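Local coordinates for bartonella effector protein (Bep) substrate of VirB T4SS (Bartonella sp. AR 15-3, PDB 4M16) that probably transfers AMP from ATP to tyrosine and threonine side chains of target proteins, an activity that would reside in the N-terminal Fic domain crystallised here, at residues L11-P16 with F85-G90; F57-L62 with E119-L124; K144-L149 with A161-F166. All coordinates share one frame; numbering follows the deposited sequence.

Contact 1: residues L11-P16 with F85-G90; sequences LNYFYP and FAFDDG
Phe87 reaches across to the backbone carbonyl of Asn12 and to the ring of Tyr13. Its CB already points at the 11-16 segment. CG lies anti to the carbonyl carbon, beside the backbone N (chi1 -82°), and this carries one side of the ring to the Asn12 carbonyl. CD2 is 3.8 Å from Asn12 O. The next atom, CE2, is closer, 3.4 Å from Asn12 O, an oblique approach that is van der Waals contact and not a classical hydrogen bond. At the tip, CZ meets Tyr13 CD1 at 4.0 Å. Tyr13 CD1 sits at the edge of the Phe87 ring, near its plane, and the two side chains cross at about a right angle.

Phe87 starts a type I turn that ends at Gly90, closed by Gly90 N to Phe87 O at 3.0 Å. The turn lies between strands 85-86 and 92-93 of a small antiparallel hairpin, consistent with the flap of Fic proteins. Lys22 makes a cation-pi contact with Phe87 and a salt bridge with Asp89, while Asn12 ND2 bonds Ile92 O on the other strand of the hairpin.

Phe85 CD2 lies 3.9 Å above the Phe87 ring plane, over its centre. Beyond the ring pair, Tyr13 OH ends 4.1 Å from Phe85 CB, a contact with the base of a side chain whose ring leads away from it.

Contact 2: residues F57-L62 with E119-L124; sequences FDSSYL and EFDEIL
The carboxylate of Asp121 hydrogen-bonds Ser59 with both oxygens. Ser59 N donates to Asp121 OD1 at 2.7 Å, with an N-H...O angle of 155°. The donor comes from the syn side but lies 27° out of the carboxylate plane. Ser59 OG donates to Asp121 OD2 at 2.6 Å, which accepts with its syn lone pair. Ser59 OG lies between its own N and carbonyl carbon (chi1 59°), on the side from which both donors can reach one carboxylate. Two bonds fix the rotation of that group.

Waters add two bridges. One donates to Phe57 O at 2.8 Å and also to Asp121 O. The other is 2.8 Å from Ser60 OG and donates to Asp121 OD2.

Van der Waals contact is lighter. Leu124 CD1 rests 3.5 Å from Phe57 O, and Asp121 OD1 lies 3.5 Å from Asp58 CB. The Phe57 ring leads away from helix 110-126 and packs on Leu170 and Ala173 of helix 159-174.

Capping comes last. Asp58 OD1 accepts from Tyr61 N at 3.0 Å, nearly along its C-O axis, which makes Asp58 the N-cap of helix 59-70. Both carboxylates would suit the positive end of the helix dipole, which probably offsets their repulsion across 5.1 Å between Asp58 OD2 and Asp121 OD2. The capped first turn of helix 59-70 docks on helix 110-126 in the helical core of the Fic domain.

Contact 3: residues K144-L149 with A161-F166; sequences KLFSFL and AVQHIF
Gln163 carries this contact, with its side chain laid between Phe146 and Leu149. Its CG lies between the backbone N and carbonyl carbon (chi1 74°) and the chain is extended beyond, which sets the amide against Phe146. Gln163 CG is 3.7 Å from Phe146 CE2, and Gln163 NE2 is 3.7 Å from Phe146 CZ. The amide and ring planes are 48° apart. Gln163 CB touches Leu149 CD2 at 3.8 Å, and the two side chains slide past each other in opposite directions. His164 adds an edge contact, CD2 to Phe146 CZ at 4.0 Å.

The next shell holds the amide. A water donates to Gln163 OE1 at 2.8 Å and to Leu149 O at 2.9 Å. Gln163 NE2 bonds Asn150 OD1. Phe146 is packed edge-to-face with Phe167 and with Phe211, and His164 stacks on Phe180.

Further out, the two helix segments run nearly antiparallel, at 159°, with axes 11.1 Å apart. The link and the start of helix 159-174 hold a degenerate Fic signature, HPFRAGNEA in place of HPFx(D/E)GNGR: the acidic residue and the following Gly-Arg are replaced. With water at OE1 and Asn150 at NE2, the buried amide has a partner at each end, which sets which way round it lies.

In the fold
From the N terminus, contact 1 joins the loop after helix 8-11 to the hairpin that starts at strand 85-86. The loop it closes contains helices 30-48 and 59-70. Contact 2 opens within that loop, at the start of helix 59-70, and closes on helix 110-126, after the hairpin. Contacts 1 and 2 therefore cross along the chain, yet their nearest atoms are about 14 Å apart. Contact 3 follows in series and closes the short loop between helices 135-152 and 159-174. It touches contact 2: Leu124 packs on Leu145, and the backbone O of Asp58 on the Phe166 ring. Contacts 2 and 3 tie helices 59-70, 110-126, 135-152 and 159-174 together in the helical core.

Contact 1: residues L11-P16 with F85-G90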
loop_
_atom_site.group_PDB
_atom_site.type_symbol
_atom_site.label_atom_id
_atom_site.label_comp_id
_atom_site.label_asym_id
_atom_site.label_seq_id
_atom_site.Cartn_x
_atom_site.Cartn_y
_atom_site.Cartn_z
ATOM N N LEU A 11 -3.979 -9.737 19.104
ATOM C CA LEU A 11 -3.159 -9.031 20.090
ATOM C C LEU A 11 -1.666 -9.487 20.077
ATOM O O LEU A 11 -0.788 -8.738 20.490
ATOM C CB LEU A 11 -3.735 -9.177 21.517
ATOM C CG LEU A 11 -5.123 -8.553 21.778
ATOM C CD1 LEU A 11 -5.577 -8.747 23.214
ATOM C CD2 LEU A 11 -5.181 -7.072 21.394
ATOM N N ASN A 12 -1.378 -10.680 19.575
ATOM C CA ASN A 12 0.014 -11.129 19.482
ATOM C C ASN A 12 0.899 -10.345 18.499
ATOM O O ASN A 12 2.123 -10.544 18.468
ATOM C CB ASN A 12 0.058 -12.605 19.159
ATOM C CG ASN A 12 -0.265 -13.483 20.357
ATOM O OD1 ASN A 12 -0.186 -13.063 21.519
ATOM N ND2 ASN A 12 -0.665 -14.701 20.075
ATOM N N TYR A 13 0.307 -9.479 17.693
ATOM C CA TYR A 13 1.106 -8.483 16.950
ATOM C C TYR A 13 1.748 -7.379 17.824
ATOM O O TYR A 13 2.688 -6.716 17.369
ATOM C CB TYR A 13 0.318 -7.839 15.796
ATOM C CG TYR A 13 0.240 -8.653 14.536
ATOM C CD1 TYR A 13 1.353 -8.806 13.729
ATOM C CD2 TYR A 13 -0.930 -9.283 14.153
ATOM C CE1 TYR A 13 1.317 -9.535 12.574
ATOM C CE2 TYR A 13 -0.946 -10.036 12.969
ATOM C CZ TYR A 13 0.176 -10.161 12.216
ATOM O OH TYR A 13 0.239 -10.893 11.055
ATOM N N PHE A 14 1.220 -7.134 19.024
ATOM C CA PHE A 14 1.713 -6.106 19.918
ATOM C C PHE A 14 2.472 -6.681 21.106
ATOM O O PHE A 14 2.235 -7.831 21.506
ATOM C CB PHE A 14 0.536 -5.298 20.516
ATOM C CG PHE A 14 -0.364 -4.698 19.496
ATOM C CD1 PHE A 14 0.021 -3.580 18.779
ATOM C CD2 PHE A 14 -1.612 -5.216 19.274
ATOM C CE1 PHE A 14 -0.798 -3.009 17.838
ATOM C CE2 PHE A 14 -2.444 -4.638 18.347
ATOM C CZ PHE A 14 -2.040 -3.539 17.625
ATOM N N TYR A 15 3.328 -5.873 21.707
ATOM C CA TYR A 15 3.819 -6.195 23.067
ATOM C C TYR A 15 2.648 -6.267 24.040
ATOM O O TYR A 15 1.772 -5.412 23.986
ATOM C CB TYR A 15 4.810 -5.152 23.585
ATOM C CG TYR A 15 6.084 -5.143 22.749
ATOM C CD1 TYR A 15 6.877 -6.270 22.666
ATOM C CD2 TYR A 15 6.435 -4.045 21.982
ATOM C CE1 TYR A 15 8.028 -6.304 21.878
ATOM C CE2 TYR A 15 7.563 -4.075 21.193
ATOM C CZ TYR A 15 8.366 -5.201 21.160
ATOM O OH TYR A 15 9.486 -5.230 20.368
ATOM N N PRO A 16 2.655 -7.259 24.953
ATOM C CA PRO A 16 1.525 -7.443 25.886
ATOM C C PRO A 16 1.132 -6.157 26.571
ATOM O O PRO A 16 1.985 -5.463 27.161
ATOM C CB PRO A 16 2.049 -8.471 26.889
ATOM C CG PRO A 16 3.148 -9.205 26.195
ATOM C CD PRO A 16 3.629 -8.362 25.034
ATOM N N PHE A 85 1.184 -15.951 11.421
ATOM C CA PHE A 85 2.579 -15.561 11.493
ATOM C C PHE A 85 3.285 -16.036 12.789
ATOM O O PHE A 85 2.897 -15.673 13.902
ATOM C CB PHE A 85 2.794 -14.074 11.312
ATOM C CG PHE A 85 4.241 -13.743 11.215
ATOM C CD1 PHE A 85 4.932 -14.045 10.058
ATOM C CD2 PHE A 85 4.955 -13.297 12.318
ATOM C CE1 PHE A 85 6.302 -13.825 9.948
ATOM C CE2 PHE A 85 6.325 -13.060 12.222
ATOM C CZ PHE A 85 7.001 -13.343 11.057
ATOM N N ALA A 86 4.321 -16.846 12.615
ATOM C CA ALA A 86 5.079 -17.394 13.748
ATOM C C ALA A 86 6.222 -16.449 14.130
ATOM O O ALA A 86 7.233 -16.383 13.419
ATOM C CB ALA A 86 5.632 -18.775 13.382
ATOM N N PHE A 87 6.069 -15.718 15.223
ATOM C CA PHE A 87 7.130 -14.843 15.759
ATOM C C PHE A 87 8.242 -15.677 16.380
ATOM O O PHE A 87 8.016 -16.780 16.877
ATOM C CB PHE A 87 6.583 -13.872 16.841
ATOM C CG PHE A 87 5.891 -12.609 16.307
ATOM C CD1 PHE A 87 6.669 -11.501 15.933
ATOM C CD2 PHE A 87 4.497 -12.508 16.173
ATOM C CE1 PHE A 87 6.107 -10.330 15.468
ATOM C CE2 PHE A 87 3.907 -11.332 15.661
ATOM C CZ PHE A 87 4.728 -10.238 15.318
ATOM N N ASP A 88 9.431 -15.109 16.410
ATOM C CA ASP A 88 10.548 -15.730 17.107
ATOM C C ASP A 88 10.243 -15.933 18.586
ATOM O O ASP A 88 10.743 -16.891 19.178
ATOM C CB ASP A 88 11.822 -14.909 16.929
ATOM C CG ASP A 88 12.418 -15.041 15.528
ATOM O OD1 ASP A 88 12.054 -15.980 14.754
ATOM O OD2 ASP A 88 13.267 -14.193 15.174
ATOM N N ASP A 89 9.365 -15.113 19.176
ATOM C CA ASP A 89 9.013 -15.313 20.576
ATOM C C ASP A 89 8.123 -16.539 20.884
ATOM O O ASP A 89 7.831 -16.806 22.036
ATOM C CB ASP A 89 8.435 -14.035 21.196
ATOM C CG ASP A 89 7.015 -13.658 20.671
ATOM O OD1 ASP A 89 6.326 -14.457 20.002
ATOM O OD2 ASP A 89 6.592 -12.525 21.025
ATOM N N GLY A 90 7.681 -17.243 19.849
ATOM C CA GLY A 90 6.860 -18.428 19.982
ATOM C C GLY A 90 5.372 -18.173 19.873
ATOM O O GLY A 90 4.595 -19.135 19.898
#

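Contact 2: residues F57-L62 with E119-L124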
loop_
_atom_site.group_PDB
_atom_site.type_symbol
_atom_site.label_atom_id
_atom_site.label_comp_id
_atom_site.label_asym_id
_atom_site.label_seq_id
_atom_site.Cartn_x
_atom_site.Cartn_y
_atom_site.Cartn_z
ATOM N N PHE A 57 5.292 -6.437 -12.760
ATOM C CA PHE A 57 4.648 -5.883 -11.620
ATOM C C PHE A 57 3.557 -6.893 -11.164
ATOM O O PHE A 57 2.558 -7.135 -11.861
ATOM C CB PHE A 57 4.139 -4.477 -11.954
ATOM C CG PHE A 57 5.242 -3.500 -12.136
ATOM C CD1 PHE A 57 5.906 -3.422 -13.329
ATOM C CD2 PHE A 57 5.686 -2.705 -11.074
ATOM C CE1 PHE A 57 6.963 -2.535 -13.515
ATOM C CE2 PHE A 57 6.753 -1.817 -11.259
ATOM C CZ PHE A 57 7.388 -1.732 -12.477
ATOM N N ASP A 58 3.785 -7.486 -10.002
ATOM C CA ASP A 58 2.827 -8.395 -9.405
ATOM C C ASP A 58 2.936 -8.321 -7.852
ATOM O O ASP A 58 3.750 -7.569 -7.279
ATOM C CB ASP A 58 3.041 -9.842 -9.944
ATOM C CG ASP A 58 4.420 -10.353 -9.697
ATOM O OD1 ASP A 58 5.211 -9.675 -8.986
ATOM O OD2 ASP A 58 4.729 -11.474 -10.190
ATOM N N SER A 59 2.083 -9.082 -7.197
ATOM C CA SER A 59 2.112 -9.239 -5.746
ATOM C C SER A 59 3.480 -9.738 -5.239
ATOM O O SER A 59 3.883 -9.464 -4.114
ATOM C CB SER A 59 0.935 -10.165 -5.310
ATOM O OG SER A 59 1.010 -11.453 -5.914
ATOM N N SER A 60 4.214 -10.496 -6.050
ATOM C CA SER A 60 5.518 -10.905 -5.585
ATOM C C SER A 60 6.425 -9.690 -5.457
ATOM O O SER A 60 7.159 -9.577 -4.496
ATOM C CB SER A 60 6.153 -11.942 -6.493
ATOM O OG SER A 60 5.384 -13.100 -6.310
ATOM N N TYR A 61 6.369 -8.783 -6.412
ATOM C CA TYR A 61 7.169 -7.574 -6.328
ATOM C C TYR A 61 6.653 -6.711 -5.161
ATOM O O TYR A 61 7.427 -6.050 -4.499
ATOM C CB TYR A 61 7.079 -6.799 -7.630
ATOM C CG TYR A 61 7.884 -5.547 -7.693
ATOM C CD1 TYR A 61 9.252 -5.559 -7.481
ATOM C CD2 TYR A 61 7.270 -4.323 -7.963
ATOM C CE1 TYR A 61 9.994 -4.398 -7.532
ATOM C CE2 TYR A 61 7.989 -3.164 -8.029
ATOM C CZ TYR A 61 9.371 -3.197 -7.814
ATOM O OH TYR A 61 10.096 -2.008 -7.919
ATOM N N LEU A 62 5.334 -6.702 -4.952
ATOM C CA LEU A 62 4.787 -5.867 -3.894
ATOM C C LEU A 62 5.317 -6.389 -2.528
ATOM O O LEU A 62 5.734 -5.596 -1.664
ATOM C CB LEU A 62 3.263 -5.850 -3.941
ATOM C CG LEU A 62 2.602 -4.983 -2.876
ATOM C CD1 LEU A 62 2.653 -3.512 -3.290
ATOM C CD2 LEU A 62 1.154 -5.383 -2.701
ATOM N N GLU A 119 -6.084 -11.962 -8.527
ATOM C CA GLU A 119 -6.911 -11.165 -9.489
ATOM C C GLU A 119 -6.165 -9.867 -9.903
ATOM O O GLU A 119 -6.087 -9.522 -11.071
ATOM C CB GLU A 119 -8.284 -10.834 -8.897
ATOM C CG GLU A 119 -9.202 -12.034 -8.732
ATOM C CD GLU A 119 -10.439 -11.789 -7.874
ATOM O OE1 GLU A 119 -10.391 -11.085 -6.852
ATOM O OE2 GLU A 119 -11.491 -12.393 -8.188
ATOM N N PHE A 120 -5.584 -9.186 -8.927
ATOM C CA PHE A 120 -4.706 -8.035 -9.172
ATOM C C PHE A 120 -3.608 -8.422 -10.181
ATOM O O PHE A 120 -3.383 -7.686 -11.201
ATOM C CB PHE A 120 -4.154 -7.544 -7.820
ATOM C CG PHE A 120 -3.181 -6.399 -7.879
ATOM C CD1 PHE A 120 -3.613 -5.060 -7.858
ATOM C CD2 PHE A 120 -1.837 -6.649 -7.788
ATOM C CE1 PHE A 120 -2.675 -4.023 -7.865
ATOM C CE2 PHE A 120 -0.897 -5.648 -7.814
ATOM C CZ PHE A 120 -1.318 -4.327 -7.856
ATOM N N ASP A 121 -2.928 -9.545 -9.920
ATOM C CA ASP A 121 -1.838 -9.973 -10.762
ATOM C C ASP A 121 -2.343 -10.210 -12.189
ATOM O O ASP A 121 -1.683 -9.862 -13.160
ATOM C CB ASP A 121 -1.119 -11.215 -10.200
ATOM C CG ASP A 121 -0.356 -10.935 -8.916
ATOM O OD1 ASP A 121 -0.132 -9.734 -8.579
ATOM O OD2 ASP A 121 0.014 -11.910 -8.228
ATOM N N GLU A 122 -3.498 -10.847 -12.313
ATOM C CA GLU A 122 -4.014 -11.189 -13.623
ATOM C C GLU A 122 -4.431 -9.950 -14.421
ATOM O O GLU A 122 -4.250 -9.934 -15.630
ATOM C CB GLU A 122 -5.175 -12.174 -13.508
ATOM C CG GLU A 122 -4.804 -13.568 -13.029
ATOM C CD GLU A 122 -6.029 -14.387 -12.602
ATOM O OE1 GLU A 122 -7.080 -13.803 -12.150
ATOM O OE2 GLU A 122 -5.926 -15.625 -12.660
ATOM N N ILE A 123 -4.936 -8.893 -13.766
ATOM C CA ILE A 123 -5.313 -7.665 -14.476
ATOM C C ILE A 123 -4.022 -7.021 -15.058
ATOM O O ILE A 123 -3.937 -6.749 -16.245
ATOM C CB ILE A 123 -6.048 -6.624 -13.603
ATOM C CG1 ILE A 123 -7.394 -7.153 -13.088
ATOM C CG2 ILE A 123 -6.299 -5.349 -14.399
ATOM C CD1 ILE A 123 -7.883 -6.417 -11.850
ATOM N N LEU A 124 -2.993 -6.875 -14.241
ATOM C CA LEU A 124 -1.723 -6.392 -14.729
ATOM C C LEU A 124 -1.133 -7.238 -15.851
ATOM O O LEU A 124 -0.630 -6.684 -16.827
ATOM C CB LEU A 124 -0.711 -6.216 -13.557
ATOM C CG LEU A 124 -0.969 -4.982 -12.727
ATOM C CD1 LEU A 124 -0.281 -5.124 -11.382
ATOM C CD2 LEU A 124 -0.501 -3.699 -13.410
HETATM O O HOH W 1 1.114 -9.250 -12.910
HETATM O O HOH W 2 2.994 -12.592 -7.697
#

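Contact 3: residues K144-L149 with A161-F166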
loop_
_atom_site.group_PDB
_atom_site.type_symbol
_atom_site.label_atom_id
_atom_site.label_comp_id
_atom_site.label_asym_id
_atom_site.label_seq_id
_atom_site.Cartn_x
_atom_site.Cartn_y
_atom_site.Cartn_z
ATOM N N LYS A 144 -8.356 2.357 -11.039
ATOM C CA LYS A 144 -9.057 1.117 -10.688
ATOM C C LYS A 144 -8.167 0.098 -9.913
ATOM O O LYS A 144 -8.574 -0.457 -8.866
ATOM C CB LYS A 144 -9.669 0.454 -11.929
ATOM C CG LYS A 144 -10.831 1.246 -12.490
ATOM C CD LYS A 144 -11.494 0.626 -13.723
ATOM C CE LYS A 144 -10.566 0.692 -14.903
ATOM N NZ LYS A 144 -11.294 0.784 -16.213
ATOM N N LEU A 145 -6.963 -0.131 -10.445
ATOM C CA LEU A 145 -6.009 -1.033 -9.826
ATOM C C LEU A 145 -5.525 -0.571 -8.462
ATOM O O LEU A 145 -5.409 -1.376 -7.513
ATOM C CB LEU A 145 -4.820 -1.281 -10.781
ATOM C CG LEU A 145 -4.995 -2.406 -11.794
ATOM C CD1 LEU A 145 -3.843 -2.287 -12.788
ATOM C CD2 LEU A 145 -5.015 -3.814 -11.161
ATOM N N PHE A 146 -5.245 0.726 -8.355
ATOM C CA PHE A 146 -4.893 1.321 -7.059
ATOM C C PHE A 146 -6.003 1.265 -5.981
ATOM O O PHE A 146 -5.732 0.790 -4.854
ATOM C CB PHE A 146 -4.353 2.747 -7.237
ATOM C CG PHE A 146 -3.799 3.330 -5.958
ATOM C CD1 PHE A 146 -4.644 3.946 -5.059
ATOM C CD2 PHE A 146 -2.463 3.279 -5.682
ATOM C CE1 PHE A 146 -4.163 4.445 -3.886
ATOM C CE2 PHE A 146 -1.964 3.779 -4.482
ATOM C CZ PHE A 146 -2.804 4.401 -3.604
ATOM N N SER A 147 -7.238 1.562 -6.361
ATOM C CA SER A 147 -8.371 1.367 -5.444
ATOM C C SER A 147 -8.500 -0.100 -5.026
ATOM O O SER A 147 -8.813 -0.404 -3.876
ATOM C CB SER A 147 -9.689 1.786 -6.051
ATOM O OG SER A 147 -9.663 3.159 -6.376
ATOM N N PHE A 148 -8.269 -1.011 -5.956
ATOM C CA PHE A 148 -8.426 -2.422 -5.666
ATOM C C PHE A 148 -7.345 -2.835 -4.641
ATOM O O PHE A 148 -7.655 -3.400 -3.607
ATOM C CB PHE A 148 -8.374 -3.260 -6.960
ATOM C CG PHE A 148 -8.525 -4.774 -6.754
ATOM C CD1 PHE A 148 -9.316 -5.306 -5.740
ATOM C CD2 PHE A 148 -7.918 -5.672 -7.665
ATOM C CE1 PHE A 148 -9.476 -6.696 -5.607
ATOM C CE2 PHE A 148 -8.063 -7.045 -7.514
ATOM C CZ PHE A 148 -8.856 -7.552 -6.483
ATOM N N LEU A 149 -6.081 -2.504 -4.905
ATOM C CA LEU A 149 -5.036 -2.863 -3.993
ATOM C C LEU A 149 -5.225 -2.186 -2.619
ATOM O O LEU A 149 -5.013 -2.840 -1.604
ATOM C CB LEU A 149 -3.641 -2.583 -4.587
ATOM C CG LEU A 149 -2.476 -2.968 -3.645
ATOM C CD1 LEU A 149 -2.494 -4.450 -3.379
ATOM C CD2 LEU A 149 -1.136 -2.502 -4.201
ATOM N N ALA A 161 2.433 2.881 2.260
ATOM C CA ALA A 161 3.778 3.230 1.856
ATOM C C ALA A 161 4.234 2.333 0.712
ATOM O O ALA A 161 4.807 2.787 -0.267
ATOM C CB ALA A 161 4.743 3.094 3.050
ATOM N N VAL A 162 3.982 1.041 0.833
ATOM C CA VAL A 162 4.369 0.122 -0.240
ATOM C C VAL A 162 3.585 0.300 -1.571
ATOM O O VAL A 162 4.181 0.356 -2.642
ATOM C CB VAL A 162 4.403 -1.321 0.275
ATOM C CG1 VAL A 162 3.042 -1.882 0.381
ATOM C CG2 VAL A 162 5.363 -2.149 -0.608
ATOM N N GLN A 163 2.291 0.496 -1.491
ATOM C CA GLN A 163 1.487 0.728 -2.679
ATOM C C GLN A 163 1.878 1.993 -3.410
ATOM O O GLN A 163 1.899 1.963 -4.632
ATOM C CB GLN A 163 0.005 0.617 -2.411
ATOM C CG GLN A 163 -0.693 1.764 -1.650
ATOM C CD GLN A 163 -2.141 1.409 -1.215
ATOM O OE1 GLN A 163 -2.639 0.312 -1.490
ATOM N NE2 GLN A 163 -2.827 2.363 -0.525
ATOM N N HIS A 164 2.283 3.056 -2.700
ATOM C CA HIS A 164 2.784 4.252 -3.333
ATOM C C HIS A 164 4.026 3.971 -4.188
ATOM O O HIS A 164 4.073 4.372 -5.343
ATOM C CB HIS A 164 3.071 5.385 -2.357
ATOM C CG HIS A 164 1.866 5.840 -1.629
ATOM N ND1 HIS A 164 1.926 6.488 -0.420
ATOM C CD2 HIS A 164 0.555 5.644 -1.889
ATOM C CE1 HIS A 164 0.702 6.722 0.007
ATOM N NE2 HIS A 164 -0.145 6.219 -0.862
ATOM N N ILE A 165 5.051 3.356 -3.620
ATOM C CA ILE A 165 6.282 3.123 -4.391
ATOM C C ILE A 165 6.018 2.130 -5.533
ATOM O O ILE A 165 6.559 2.264 -6.612
ATOM C CB ILE A 165 7.487 2.703 -3.486
ATOM C CG1 ILE A 165 8.757 2.534 -4.294
ATOM C CG2 ILE A 165 7.209 1.448 -2.674
ATOM C CD1 ILE A 165 9.237 3.850 -4.881
ATOM N N PHE A 166 5.194 1.135 -5.290
ATOM C CA PHE A 166 4.823 0.147 -6.324
ATOM C C PHE A 166 4.246 0.881 -7.529
ATOM O O PHE A 166 4.672 0.631 -8.660
ATOM C CB PHE A 166 3.821 -0.879 -5.801
ATOM C CG PHE A 166 3.400 -1.927 -6.803
ATOM C CD1 PHE A 166 2.402 -1.656 -7.714
ATOM C CD2 PHE A 166 3.941 -3.213 -6.773
ATOM C CE1 PHE A 166 1.972 -2.621 -8.606
ATOM C CE2 PHE A 166 3.499 -4.201 -7.653
ATOM C CZ PHE A 166 2.520 -3.896 -8.581
HETATM O O HOH W 3 -2.775 -1.966 0.055
#